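PDB 6JIF: branched-chain-amino-acid aminotransferase, which catalyses the reversible, pyridoxal-5'-phosphate-dependent transfer of the amino group from leucine, isoleucine or valine to 2-oxoglutarate. Local coordinates for residues P136-G141 with V344-I349; N245-T250 with Q335-E340; G266-S271 with K339-V344; I273-T278 with E350-W355; L280-V285 with G331-K336. All coordinates share one frame; numbering follows the deposited sequence.

Interaction 1 of 5, residues P136-G141 with V344-I349; sequences PPYGTG and VQTGDI
Y138 and D348 make a surface contact between a type II beta turn, P137 to T140, and the Schellman motif that closes helix 332-346. The Y138 hydroxyl donates to D348: OH lies 2.6 Å from OD2, on the syn side of that oxygen and 18° out of the carboxylate plane. The two side chains come from opposite directions with their planes nearly perpendicular (88°), and OD2 sits in the plane of the tyrosine ring, at its edge. T346 CB lies near the edge of the ring, 4.4 Å from Y138 CE1, a loose contact, while its OG1 hydrogen-bonds to T342 O in the preceding helical turn.

Y138 CG stands anti to the backbone N (chi1 175°), which carries the phenol from the turn toward the helix end. On the other side G347, with positive phi, turns the chain out of the helix, and the D348 side chain leaves the backbone toward the tyrosine. The tyrosine's turn is fixed within 136-141, where P137 O accepts from both T140 N at 3.3 Å and T140 OG1 at 2.8 Å.

Interaction 2 of 5, residues N245-T250 with Q335-E340; sequences NFFGIT and QKLYKE. With PLP (pyridoxal-5'-phosphate), chain D.
F247 and I249, on strand 245-250 of the mixed sheet in this class IV aminotransferase fold, meet L337 of helix 332-346 in a buried helix-on-sheet contact. All of it across the segments is apolar. L337 CD1 is the shared touching atom: it lies 4.2 Å from I249 CD1 and 4.3 Å from F247 CE1. I249 and L337 reach toward each other tip to tip; I249 CG1, anti to the carbonyl carbon (chi1 -55°), leads its CD1 toward the helix. The aromatic part of the seam extends beyond these segments, since the F247 ring meets that of F255 with planes about 15° apart, and L337 also packs on F255 and I309.

Cofactor contacts belong to the start of the strand. N245 N comes within 3.5 Å of PLP C6, and the side-chain amide lies beside the same part of the pyridine ring, its ND2 tied to L264 O. Cutting N245 back to an alanine would probably leave L264 O without this donor and open a gap beside the ring. The amide oxygen also packs against the cofactor, with N245 OD1 3.6 Å from PLP C6.

Interaction 3 of 5, residues G266-S271 with K339-V344; sequences GITRLS and KELTGV. With PLP (pyridoxal-5'-phosphate), chain D.
T268 and S271 pack on L341 in a buried helix-to-helix contact, joining the first turns of helix 267-278, which bind the PLP phosphate, to the middle of helix 332-346. L341 divides its branches between them: CD2 lies 3.6 Å from T268 CG2, and CD1 lies 4.2 Å from S271 CB. The side chains of T268 and L341 cross at about a right angle.

T268 faces two environments at once. Its OG1 stands anti to the carbonyl carbon and beside the backbone N (chi1 -45°), and both polar groups donate to one phosphate oxygen: T268 N to PLP O1P at 2.9 Å and T268 OG1 to PLP O1P at 2.8 Å. I267 N gives PLP O2P a nearly straight bond, 2.8 Å long with an N-H...O angle of 168°. G266 at the N-cap lies so near the ester oxygen O4P that a CB there would clash with it. One turn on, S271 OG donates to I267 O at 2.9 Å, from the opposite face to S271 N, and also bonds to R95.

The phosphate thus takes the N-H groups of I267 and T268, which the first turn of a helix leaves without backbone acceptors, and the helix dipole probably favours the anion. R102, which also hydrogen-bonds to PLP, probably adds to this, while L341 backs the same turn with hydrocarbon.

Interaction 4 of 5, residues I273-T278 with E350-W355; sequences IELAKT and EAPAGW
Helix 267-278, through residues 273-278, lies against an irregular segment, 350-355, that ends in a type II beta turn from P352 to W355. L275 and P352 have the nearest CA atoms, 8.3 Å apart. The turn is closed by W355 N donating to P352 O at 3.3 Å, and G354 takes the positive phi it requires.

This turn folds P352 onto W355: the proline CG sits 3.5 Å above the indole plane, over its centre. L275 then packs on both, with CG 3.7 Å from W355 CH2 and CD2 4.0 Å from P352 CG. Its side chain crosses that of the proline at about a right angle. E274 borders the six-membered part of the indole, CB lying in the ring plane at the edge and OE1 approaching W355 CZ2 to 3.5 Å, with carboxylate and ring planes 34° apart. Replacing W355 by an alanine would probably leave L275 CG and P352 CG facing a gap and R95 without its cation-pi partner.

R95 links the polar and aromatic parts, since it forms a salt bridge with E274 OE1 as well as the cation-pi contact with the indole. The glutamate charge beside the ring is therefore answered by the arginine, and the tryptophan probably shares in stabilising that cation while its six-membered ring packs on the helix.

Interaction 5 of 5, residues L280-V285 with G331-K336; sequences LGMEVV and GPVTQK
L280 and K336 have the nearest CA atoms, 8.5 Å apart, where the loop leaving helix 267-278 passes the first turns of helix 332-346. The loop belongs to a beta-alpha-beta crossover: strand 255-258, helix 267-278 and strand 284-287 follow in turn, and the two strands run parallel. Within it, the M282 backbone bonds back to A276 of the helix, so the loop is held close to the helix it leaves.

Two side-chain pairs carry the contact, one of them wholly apolar. In that one, M282 and V333 reach toward each other tip to tip, M282 CE lying 3.8 Å from V333 CG1. The bend about the methionine's last torsion (chi3 72°) turns its methyl toward the valine, which rests in turn on I249 of the sheet. L280 instead lies along the methylenes of K336, the two sliding past each other in opposite directions, with L280 CD2 4.0 Å from K336 CG and 4.2 Å from K336 CD, so the lysine's CG and CD do the direct touching.

G331 is the N-cap of helix 332-346, and E299 anchors this end by hydrogen bonds with V333 N and T334 OG1. The lysine chain bends at chi3 (62°), and its ammonium meets a bridging water. That water donates to L280 O at 2.7 Å and accepts a weak bond from K336 NZ at 3.3 Å.

Helix 332-346 is common to interactions 1, 2, 3 and 5, from its first turn in 5, through 2 and 3, to its C-terminal end in 1. Interactions 2 and 3 are buried, share K339 and E340, and both touch PLP; their helix contacts are apolar; 3 hydrogen-bonds the phosphate, whereas in 2 N245 only lies close to the pyridine ring. Interaction 4 uses helix 267-278, as 3 does, and its W355 packs on V344 and on S271 O. Toward the surface the chemistry changes: 5 is partly buried and adds a water bridge with one weak leg, 4 places an indole beside a charged pair, and 1 relies on a phenol-carboxylate hydrogen bond. Interactions 2 and 5 join through L337 and L280.

Interaction 1 of 5, residues P136-G141 with V344-I349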
# COMPACT_ATOMS: atom_id res chain seq x y z
N PRO B 136 23.40 21.97 -4.41
CA PRO B 136 24.43 22.01 -5.48
C PRO B 136 24.48 23.38 -6.13
O PRO B 136 23.44 24.02 -6.37
CB PRO B 136 23.97 20.93 -6.46
CG PRO B 136 23.12 19.99 -5.62
CD PRO B 136 22.41 20.90 -4.65
N PRO B 137 25.67 23.87 -6.47
CA PRO B 137 25.79 25.23 -7.04
C PRO B 137 25.07 25.34 -8.38
O PRO B 137 24.82 24.35 -9.07
CB PRO B 137 27.29 25.42 -7.19
CG PRO B 137 27.92 24.45 -6.27
CD PRO B 137 26.97 23.32 -6.04
N TYR B 138 24.72 26.58 -8.74
CA TYR B 138 24.18 26.82 -10.07
C TYR B 138 25.16 26.33 -11.14
O TYR B 138 26.38 26.54 -11.04
CB TYR B 138 23.91 28.32 -10.29
CG TYR B 138 23.46 28.62 -11.71
CD1 TYR B 138 22.14 28.39 -12.10
CD2 TYR B 138 24.35 29.11 -12.65
CE1 TYR B 138 21.72 28.62 -13.38
CE2 TYR B 138 23.95 29.36 -13.94
CZ TYR B 138 22.63 29.11 -14.30
OH TYR B 138 22.22 29.34 -15.59
N GLY B 139 24.62 25.71 -12.18
CA GLY B 139 25.41 25.23 -13.28
C GLY B 139 25.81 23.78 -13.15
O GLY B 139 26.37 23.21 -14.10
N THR B 140 25.54 23.16 -12.03
CA THR B 140 25.86 21.75 -11.91
C THR B 140 24.70 20.87 -12.37
O THR B 140 24.88 19.66 -12.52
CB THR B 140 26.22 21.42 -10.44
OG1 THR B 140 25.07 21.64 -9.62
CG2 THR B 140 27.37 22.29 -9.95
N GLY B 141 23.51 21.45 -12.59
CA GLY B 141 22.32 20.66 -12.85
C GLY B 141 21.74 20.00 -11.62
O GLY B 141 20.80 19.20 -11.75
N VAL B 344 12.66 27.75 -15.90
CA VAL B 344 11.84 28.33 -14.85
C VAL B 344 12.29 27.84 -13.48
O VAL B 344 12.48 28.65 -12.55
CB VAL B 344 10.36 28.04 -15.13
CG1 VAL B 344 9.52 28.33 -13.87
CG2 VAL B 344 9.92 28.86 -16.37
N GLN B 345 12.57 26.54 -13.36
CA GLN B 345 12.99 25.99 -12.06
C GLN B 345 14.24 26.70 -11.53
O GLN B 345 14.29 27.08 -10.35
CB GLN B 345 13.20 24.47 -12.18
CG GLN B 345 11.94 23.72 -12.36
CD GLN B 345 12.18 22.28 -12.76
OE1 GLN B 345 13.21 21.94 -13.36
NE2 GLN B 345 11.21 21.43 -12.44
N THR B 346 15.24 26.96 -12.40
CA THR B 346 16.49 27.55 -11.94
C THR B 346 16.55 29.07 -11.95
O THR B 346 17.58 29.62 -11.55
CB THR B 346 17.66 27.01 -12.77
OG1 THR B 346 17.48 27.37 -14.15
CG2 THR B 346 17.68 25.53 -12.65
N GLY B 347 15.52 29.78 -12.42
CA GLY B 347 15.58 31.25 -12.49
C GLY B 347 16.20 31.85 -13.73
O GLY B 347 16.38 33.10 -13.79
N ASP B 348 16.54 31.03 -14.73
CA ASP B 348 17.01 31.56 -16.01
C ASP B 348 15.88 32.08 -16.89
O ASP B 348 16.12 32.90 -17.80
CB ASP B 348 17.80 30.47 -16.73
CG ASP B 348 19.11 30.23 -16.06
OD1 ASP B 348 19.56 31.16 -15.33
OD2 ASP B 348 19.69 29.15 -16.23
N ILE B 349 14.66 31.65 -16.64
CA ILE B 349 13.46 32.09 -17.35
C ILE B 349 12.48 32.52 -16.27
O ILE B 349 12.26 31.78 -15.31
CB ILE B 349 12.83 30.96 -18.21
CG1 ILE B 349 13.76 30.53 -19.36
CG2 ILE B 349 11.42 31.38 -18.77
CD1 ILE B 349 13.33 29.19 -20.06

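Interaction 2 of 5, residues N245-T250 with Q335-E340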
# COMPACT_ATOMS: atom_id res chain seq x y z
N ASN B 245 4.39 10.59 -15.15
CA ASN B 245 3.27 10.70 -16.07
C ASN B 245 3.74 10.56 -17.51
O ASN B 245 4.91 10.84 -17.82
CB ASN B 245 2.56 12.03 -15.92
CG ASN B 245 1.84 12.13 -14.59
OD1 ASN B 245 2.12 13.01 -13.79
ND2 ASN B 245 0.98 11.17 -14.32
N PHE B 246 2.82 10.11 -18.38
CA PHE B 246 3.10 9.98 -19.82
C PHE B 246 2.69 11.27 -20.53
O PHE B 246 1.70 11.89 -20.18
CB PHE B 246 2.32 8.81 -20.42
CG PHE B 246 2.46 8.66 -21.91
CD1 PHE B 246 3.53 7.93 -22.45
CD2 PHE B 246 1.54 9.22 -22.78
CE1 PHE B 246 3.70 7.79 -23.84
CE2 PHE B 246 1.68 9.05 -24.19
CZ PHE B 246 2.76 8.36 -24.71
N PHE B 247 3.45 11.66 -21.54
CA PHE B 247 2.92 12.61 -22.50
C PHE B 247 3.35 12.17 -23.90
O PHE B 247 4.40 11.53 -24.08
CB PHE B 247 3.32 14.06 -22.19
CG PHE B 247 4.78 14.34 -22.37
CD1 PHE B 247 5.30 14.67 -23.63
CD2 PHE B 247 5.66 14.22 -21.31
CE1 PHE B 247 6.67 14.91 -23.80
CE2 PHE B 247 7.03 14.42 -21.48
CZ PHE B 247 7.53 14.77 -22.74
N GLY B 248 2.49 12.45 -24.87
CA GLY B 248 2.83 12.28 -26.28
C GLY B 248 2.70 13.63 -26.97
O GLY B 248 1.91 14.47 -26.57
N ILE B 249 3.46 13.81 -28.04
CA ILE B 249 3.38 15.01 -28.89
C ILE B 249 2.84 14.56 -30.23
O ILE B 249 3.49 13.74 -30.88
CB ILE B 249 4.76 15.66 -29.09
CG1 ILE B 249 5.42 15.99 -27.76
CG2 ILE B 249 4.61 16.90 -30.01
CD1 ILE B 249 4.62 16.96 -26.87
N THR B 250 1.66 15.02 -30.62
CA THR B 250 1.05 14.56 -31.86
C THR B 250 1.75 15.15 -33.08
O THR B 250 2.53 16.10 -33.00
CB THR B 250 -0.42 14.95 -31.96
OG1 THR B 250 -0.50 16.38 -32.01
CG2 THR B 250 -1.15 14.41 -30.77
N GLN B 335 12.78 18.68 -26.32
CA GLN B 335 13.90 19.49 -25.91
C GLN B 335 13.41 20.87 -25.48
O GLN B 335 13.84 21.39 -24.46
CB GLN B 335 14.95 19.60 -27.02
CG GLN B 335 15.66 18.27 -27.17
CD GLN B 335 16.94 18.32 -27.97
OE1 GLN B 335 16.95 18.12 -29.19
NE2 GLN B 335 18.04 18.59 -27.29
N LYS B 336 12.46 21.44 -26.24
CA LYS B 336 11.94 22.77 -25.95
C LYS B 336 11.20 22.80 -24.61
O LYS B 336 11.39 23.73 -23.81
CB LYS B 336 11.05 23.23 -27.11
CG LYS B 336 10.44 24.63 -26.95
CD LYS B 336 9.62 25.05 -28.20
CE LYS B 336 8.42 24.09 -28.46
NZ LYS B 336 7.56 24.53 -29.63
N LEU B 337 10.38 21.77 -24.34
CA LEU B 337 9.70 21.65 -23.05
C LEU B 337 10.71 21.52 -21.91
O LEU B 337 10.55 22.10 -20.85
CB LEU B 337 8.78 20.43 -23.07
CG LEU B 337 7.52 20.56 -23.91
CD1 LEU B 337 6.90 19.18 -24.18
CD2 LEU B 337 6.49 21.44 -23.21
N TYR B 338 11.71 20.67 -22.08
CA TYR B 338 12.70 20.53 -21.03
C TYR B 338 13.44 21.85 -20.78
O TYR B 338 13.68 22.24 -19.62
CB TYR B 338 13.68 19.45 -21.45
CG TYR B 338 14.77 19.22 -20.47
CD1 TYR B 338 14.56 18.40 -19.38
CD2 TYR B 338 16.03 19.80 -20.66
CE1 TYR B 338 15.56 18.16 -18.49
CE2 TYR B 338 17.06 19.58 -19.75
CZ TYR B 338 16.81 18.74 -18.67
OH TYR B 338 17.81 18.51 -17.75
N LYS B 339 13.78 22.55 -21.85
CA LYS B 339 14.48 23.84 -21.71
C LYS B 339 13.62 24.82 -20.93
O LYS B 339 14.10 25.49 -20.01
CB LYS B 339 14.80 24.40 -23.08
CG LYS B 339 15.55 25.77 -22.97
CD LYS B 339 16.17 26.25 -24.29
CE LYS B 339 15.18 27.04 -25.13
NZ LYS B 339 15.04 26.48 -26.55
N GLU B 340 12.33 24.89 -21.27
CA GLU B 340 11.45 25.86 -20.62
C GLU B 340 11.28 25.54 -19.14
O GLU B 340 11.38 26.44 -18.26
CB GLU B 340 10.10 25.87 -21.35
CG GLU B 340 9.11 26.92 -20.82
CD GLU B 340 9.51 28.39 -21.16
OE1 GLU B 340 10.43 28.63 -21.99
OE2 GLU B 340 8.83 29.35 -20.66
N1 PLP D . 3.10 9.26 -11.68
C2 PLP D . 3.15 8.54 -10.52
C2A PLP D . 2.52 7.19 -10.54
C3 PLP D . 3.72 9.09 -9.37
O3 PLP D . 3.71 8.37 -8.20
C4 PLP D . 4.29 10.39 -9.42
C4A PLP D . 4.73 11.10 -8.16
C5 PLP D . 4.23 11.07 -10.65
C6 PLP D . 3.62 10.50 -11.73
C5A PLP D . 4.84 12.41 -10.90
O4P PLP D . 4.39 13.35 -10.00
P PLP D . 5.23 14.69 -9.82
O1P PLP D . 5.42 15.37 -11.15
O2P PLP D . 4.31 15.52 -8.91
O3P PLP D . 6.61 14.42 -9.21

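Interaction 3 of 5, residues G266-S271 with K339-V344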
# COMPACT_ATOMS: atom_id res chain seq x y z
N GLY B 266 0.32 14.63 -11.54
CA GLY B 266 1.66 15.09 -11.24
C GLY B 266 1.79 16.59 -11.34
O GLY B 266 1.09 17.24 -12.13
N ILE B 267 2.69 17.13 -10.51
CA ILE B 267 2.99 18.58 -10.55
C ILE B 267 3.88 18.94 -11.75
O ILE B 267 3.72 20.00 -12.36
CB ILE B 267 3.64 18.98 -9.22
CG1 ILE B 267 2.62 18.75 -8.06
CG2 ILE B 267 4.05 20.48 -9.18
CD1 ILE B 267 3.29 18.70 -6.71
N THR B 268 4.81 18.06 -12.13
CA THR B 268 5.56 18.31 -13.36
C THR B 268 4.63 18.33 -14.54
O THR B 268 4.69 19.24 -15.36
CB THR B 268 6.66 17.27 -13.52
OG1 THR B 268 7.34 17.10 -12.26
CG2 THR B 268 7.69 17.67 -14.66
N ARG B 269 3.69 17.38 -14.60
CA ARG B 269 2.72 17.38 -15.69
C ARG B 269 1.91 18.67 -15.72
O ARG B 269 1.69 19.26 -16.79
CB ARG B 269 1.78 16.17 -15.55
CG ARG B 269 0.67 16.18 -16.58
CD ARG B 269 -0.34 15.04 -16.26
NE ARG B 269 -1.34 15.48 -15.29
CZ ARG B 269 -2.28 14.71 -14.76
NH1 ARG B 269 -2.38 13.42 -15.09
NH2 ARG B 269 -3.15 15.22 -13.90
N LEU B 270 1.40 19.10 -14.56
CA LEU B 270 0.66 20.35 -14.49
C LEU B 270 1.50 21.53 -14.96
O LEU B 270 1.00 22.42 -15.66
CB LEU B 270 0.21 20.56 -13.05
CG LEU B 270 -0.57 21.86 -12.81
CD1 LEU B 270 -1.94 21.68 -13.46
CD2 LEU B 270 -0.76 22.15 -11.29
N SER B 271 2.78 21.54 -14.57
CA SER B 271 3.67 22.61 -14.96
C SER B 271 3.89 22.62 -16.46
O SER B 271 3.93 23.69 -17.08
CB SER B 271 4.99 22.46 -14.19
OG SER B 271 4.77 22.66 -12.78
N LYS B 339 13.78 22.55 -21.85
CA LYS B 339 14.48 23.84 -21.71
C LYS B 339 13.62 24.82 -20.93
O LYS B 339 14.10 25.49 -20.01
CB LYS B 339 14.80 24.40 -23.08
CG LYS B 339 15.55 25.77 -22.97
CD LYS B 339 16.17 26.25 -24.29
CE LYS B 339 15.18 27.04 -25.13
NZ LYS B 339 15.04 26.48 -26.55
N GLU B 340 12.33 24.89 -21.27
CA GLU B 340 11.45 25.86 -20.62
C GLU B 340 11.28 25.54 -19.14
O GLU B 340 11.38 26.44 -18.26
CB GLU B 340 10.10 25.87 -21.35
CG GLU B 340 9.11 26.92 -20.82
CD GLU B 340 9.51 28.39 -21.16
OE1 GLU B 340 10.43 28.63 -21.99
OE2 GLU B 340 8.83 29.35 -20.66
N LEU B 341 11.05 24.27 -18.83
CA LEU B 341 10.75 23.88 -17.47
C LEU B 341 11.98 24.02 -16.58
O LEU B 341 11.91 24.59 -15.48
CB LEU B 341 10.21 22.44 -17.43
CG LEU B 341 9.95 22.05 -15.95
CD1 LEU B 341 8.99 23.07 -15.22
CD2 LEU B 341 9.38 20.64 -15.86
N THR B 342 13.13 23.52 -17.03
CA THR B 342 14.36 23.71 -16.24
C THR B 342 14.76 25.18 -16.12
O THR B 342 15.31 25.59 -15.09
CB THR B 342 15.50 22.87 -16.83
OG1 THR B 342 15.83 23.33 -18.18
CG2 THR B 342 15.04 21.40 -16.88
N GLY B 343 14.49 25.99 -17.16
CA GLY B 343 14.79 27.41 -17.06
C GLY B 343 13.95 28.10 -15.99
O GLY B 343 14.46 28.94 -15.24
N VAL B 344 12.66 27.75 -15.90
CA VAL B 344 11.84 28.33 -14.85
C VAL B 344 12.29 27.84 -13.48
O VAL B 344 12.48 28.65 -12.55
CB VAL B 344 10.36 28.04 -15.13
CG1 VAL B 344 9.52 28.33 -13.87
CG2 VAL B 344 9.92 28.86 -16.37
N1 PLP D . 3.10 9.26 -11.68
C2 PLP D . 3.15 8.54 -10.52
C2A PLP D . 2.52 7.19 -10.54
C3 PLP D . 3.72 9.09 -9.37
O3 PLP D . 3.71 8.37 -8.20
C4 PLP D . 4.29 10.39 -9.42
C4A PLP D . 4.73 11.10 -8.16
C5 PLP D . 4.23 11.07 -10.65
C6 PLP D . 3.62 10.50 -11.73
C5A PLP D . 4.84 12.41 -10.90
O4P PLP D . 4.39 13.35 -10.00
P PLP D . 5.23 14.69 -9.82
O1P PLP D . 5.42 15.37 -11.15
O2P PLP D . 4.31 15.52 -8.91
O3P PLP D . 6.61 14.42 -9.21

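Interaction 4 of 5, residues I273-T278 with E350-W355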
# COMPACT_ATOMS: atom_id res chain seq x y z
N ILE B 273 1.86 21.38 -18.71
CA ILE B 273 0.60 21.79 -19.34
C ILE B 273 0.49 23.31 -19.35
O ILE B 273 0.15 23.92 -20.37
CB ILE B 273 -0.62 21.12 -18.67
CG1 ILE B 273 -0.66 19.63 -19.05
CG2 ILE B 273 -1.94 21.81 -19.06
CD1 ILE B 273 -1.62 18.78 -18.22
N GLU B 274 0.80 23.94 -18.20
CA GLU B 274 0.69 25.39 -18.10
C GLU B 274 1.73 26.09 -18.96
O GLU B 274 1.43 27.10 -19.61
CB GLU B 274 0.78 25.81 -16.62
CG GLU B 274 -0.60 25.46 -15.94
CD GLU B 274 -0.72 25.46 -14.40
OE1 GLU B 274 0.25 25.21 -13.65
OE2 GLU B 274 -1.88 25.65 -13.93
N LEU B 275 2.97 25.57 -19.01
CA LEU B 275 3.98 26.23 -19.84
C LEU B 275 3.66 26.04 -21.31
O LEU B 275 3.83 26.96 -22.11
CB LEU B 275 5.38 25.72 -19.53
CG LEU B 275 5.90 26.13 -18.15
CD1 LEU B 275 7.14 25.28 -17.85
CD2 LEU B 275 6.21 27.64 -18.06
N ALA B 276 3.19 24.84 -21.69
CA ALA B 276 2.79 24.59 -23.06
C ALA B 276 1.72 25.58 -23.49
O ALA B 276 1.80 26.16 -24.57
CB ALA B 276 2.25 23.14 -23.19
N LYS B 277 0.70 25.79 -22.64
CA LYS B 277 -0.42 26.65 -23.02
C LYS B 277 -0.05 28.12 -22.98
O LYS B 277 -0.46 28.88 -23.86
CB LYS B 277 -1.61 26.42 -22.10
CG LYS B 277 -2.38 25.16 -22.39
CD LYS B 277 -3.67 25.20 -21.48
CE LYS B 277 -4.23 23.80 -21.15
NZ LYS B 277 -5.22 23.87 -20.02
N THR B 278 0.64 28.56 -21.93
CA THR B 278 0.81 29.99 -21.70
C THR B 278 2.17 30.52 -22.12
O THR B 278 2.35 31.75 -22.14
CB THR B 278 0.55 30.34 -20.24
OG1 THR B 278 1.61 29.78 -19.45
CG2 THR B 278 -0.76 29.69 -19.80
N GLU B 350 11.90 33.70 -16.43
CA GLU B 350 11.00 34.21 -15.42
C GLU B 350 9.82 33.28 -15.27
O GLU B 350 9.18 32.90 -16.27
CB GLU B 350 10.55 35.63 -15.76
CG GLU B 350 9.63 36.23 -14.71
CD GLU B 350 9.14 37.63 -15.06
OE1 GLU B 350 9.55 38.20 -16.09
OE2 GLU B 350 8.39 38.19 -14.24
N ALA B 351 9.46 32.95 -14.00
CA ALA B 351 8.43 31.96 -13.76
C ALA B 351 7.03 32.54 -13.85
O ALA B 351 6.82 33.74 -13.63
CB ALA B 351 8.58 31.33 -12.37
N PRO B 352 6.04 31.69 -14.13
CA PRO B 352 4.65 32.09 -13.94
C PRO B 352 4.38 32.51 -12.51
O PRO B 352 5.07 32.11 -11.58
CB PRO B 352 3.87 30.82 -14.28
CG PRO B 352 4.78 30.04 -15.22
CD PRO B 352 6.15 30.31 -14.65
N ALA B 353 3.32 33.28 -12.36
CA ALA B 353 2.95 33.85 -11.08
C ALA B 353 2.75 32.77 -10.03
O ALA B 353 2.10 31.74 -10.28
CB ALA B 353 1.66 34.64 -11.23
N GLY B 354 3.38 32.97 -8.89
CA GLY B 354 3.16 32.12 -7.74
C GLY B 354 3.90 30.80 -7.72
O GLY B 354 3.84 30.10 -6.70
N TRP B 355 4.65 30.46 -8.77
CA TRP B 355 5.31 29.16 -8.83
C TRP B 355 6.52 29.06 -7.91
O TRP B 355 6.86 27.98 -7.42
CB TRP B 355 5.76 28.89 -10.26
CG TRP B 355 4.67 28.48 -11.17
CD1 TRP B 355 3.33 28.74 -11.06
CD2 TRP B 355 4.82 27.66 -12.35
NE1 TRP B 355 2.66 28.16 -12.10
CE2 TRP B 355 3.57 27.53 -12.93
CE3 TRP B 355 5.93 27.11 -12.99
CZ2 TRP B 355 3.36 26.78 -14.10
CZ3 TRP B 355 5.73 26.41 -14.18
CH2 TRP B 355 4.45 26.25 -14.70

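Interaction 5 of 5, residues L280-V285 with G331-K336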
# COMPACT_ATOMS: atom_id res chain seq x y z
N LEU B 280 4.55 28.44 -24.52
CA LEU B 280 5.09 27.84 -25.74
C LEU B 280 4.13 27.85 -26.91
O LEU B 280 4.47 27.30 -27.96
CB LEU B 280 5.51 26.39 -25.46
CG LEU B 280 6.54 26.38 -24.34
CD1 LEU B 280 6.76 25.02 -23.78
CD2 LEU B 280 7.85 26.98 -24.92
N GLY B 281 2.93 28.40 -26.74
CA GLY B 281 1.94 28.48 -27.80
C GLY B 281 1.43 27.13 -28.26
O GLY B 281 1.08 26.98 -29.43
N MET B 282 1.35 26.16 -27.35
CA MET B 282 0.92 24.80 -27.69
C MET B 282 -0.51 24.49 -27.22
O MET B 282 -1.00 25.05 -26.23
CB MET B 282 1.87 23.76 -27.11
CG MET B 282 3.28 23.87 -27.67
SD MET B 282 4.37 22.73 -26.78
CE MET B 282 3.76 21.20 -27.44
N GLU B 283 -1.17 23.57 -27.94
CA GLU B 283 -2.46 23.00 -27.54
C GLU B 283 -2.22 21.79 -26.63
O GLU B 283 -1.27 21.03 -26.85
CB GLU B 283 -3.28 22.57 -28.76
CG GLU B 283 -4.29 23.59 -29.24
CD GLU B 283 -4.39 23.70 -30.74
OE1 GLU B 283 -3.75 22.89 -31.46
OE2 GLU B 283 -5.10 24.62 -31.22
N VAL B 284 -3.07 21.64 -25.61
CA VAL B 284 -3.00 20.50 -24.70
C VAL B 284 -4.28 19.70 -24.82
O VAL B 284 -5.36 20.28 -24.92
CB VAL B 284 -2.78 20.97 -23.25
CG1 VAL B 284 -2.98 19.76 -22.29
CG2 VAL B 284 -1.39 21.46 -23.15
N VAL B 285 -4.15 18.38 -24.86
CA VAL B 285 -5.27 17.44 -24.75
C VAL B 285 -5.06 16.54 -23.53
O VAL B 285 -4.03 15.86 -23.43
CB VAL B 285 -5.41 16.58 -26.01
CG1 VAL B 285 -6.57 15.64 -25.83
CG2 VAL B 285 -5.56 17.46 -27.27
N GLY B 331 13.64 14.37 -29.51
CA GLY B 331 12.93 15.18 -30.47
C GLY B 331 12.89 16.60 -30.01
O GLY B 331 13.12 16.90 -28.83
N PRO B 332 12.67 17.51 -30.97
CA PRO B 332 12.83 18.95 -30.68
C PRO B 332 11.77 19.51 -29.75
O PRO B 332 12.06 20.48 -29.01
CB PRO B 332 12.76 19.59 -32.06
CG PRO B 332 11.94 18.63 -32.88
CD PRO B 332 12.33 17.25 -32.38
N VAL B 333 10.55 18.99 -29.81
CA VAL B 333 9.52 19.52 -28.93
C VAL B 333 9.85 19.19 -27.50
O VAL B 333 9.71 20.02 -26.60
CB VAL B 333 8.12 19.01 -29.32
CG1 VAL B 333 7.07 19.58 -28.29
CG2 VAL B 333 7.80 19.43 -30.74
N THR B 334 10.26 17.93 -27.24
CA THR B 334 10.68 17.52 -25.91
C THR B 334 11.83 18.38 -25.42
O THR B 334 11.85 18.80 -24.26
CB THR B 334 11.07 16.03 -25.91
OG1 THR B 334 9.92 15.23 -26.22
CG2 THR B 334 11.61 15.58 -24.54
N GLN B 335 12.78 18.68 -26.32
CA GLN B 335 13.90 19.49 -25.91
C GLN B 335 13.41 20.87 -25.48
O GLN B 335 13.84 21.39 -24.46
CB GLN B 335 14.95 19.60 -27.02
CG GLN B 335 15.66 18.27 -27.17
CD GLN B 335 16.94 18.32 -27.97
OE1 GLN B 335 16.95 18.12 -29.19
NE2 GLN B 335 18.04 18.59 -27.29
N LYS B 336 12.46 21.44 -26.24
CA LYS B 336 11.94 22.77 -25.95
C LYS B 336 11.20 22.80 -24.61
O LYS B 336 11.39 23.73 -23.81
CB LYS B 336 11.05 23.23 -27.11
CG LYS B 336 10.44 24.63 -26.95
CD LYS B 336 9.62 25.05 -28.20
CE LYS B 336 8.42 24.09 -28.46
NZ LYS B 336 7.56 24.53 -29.63
O HOH W 1 7.01 27.71 -28.88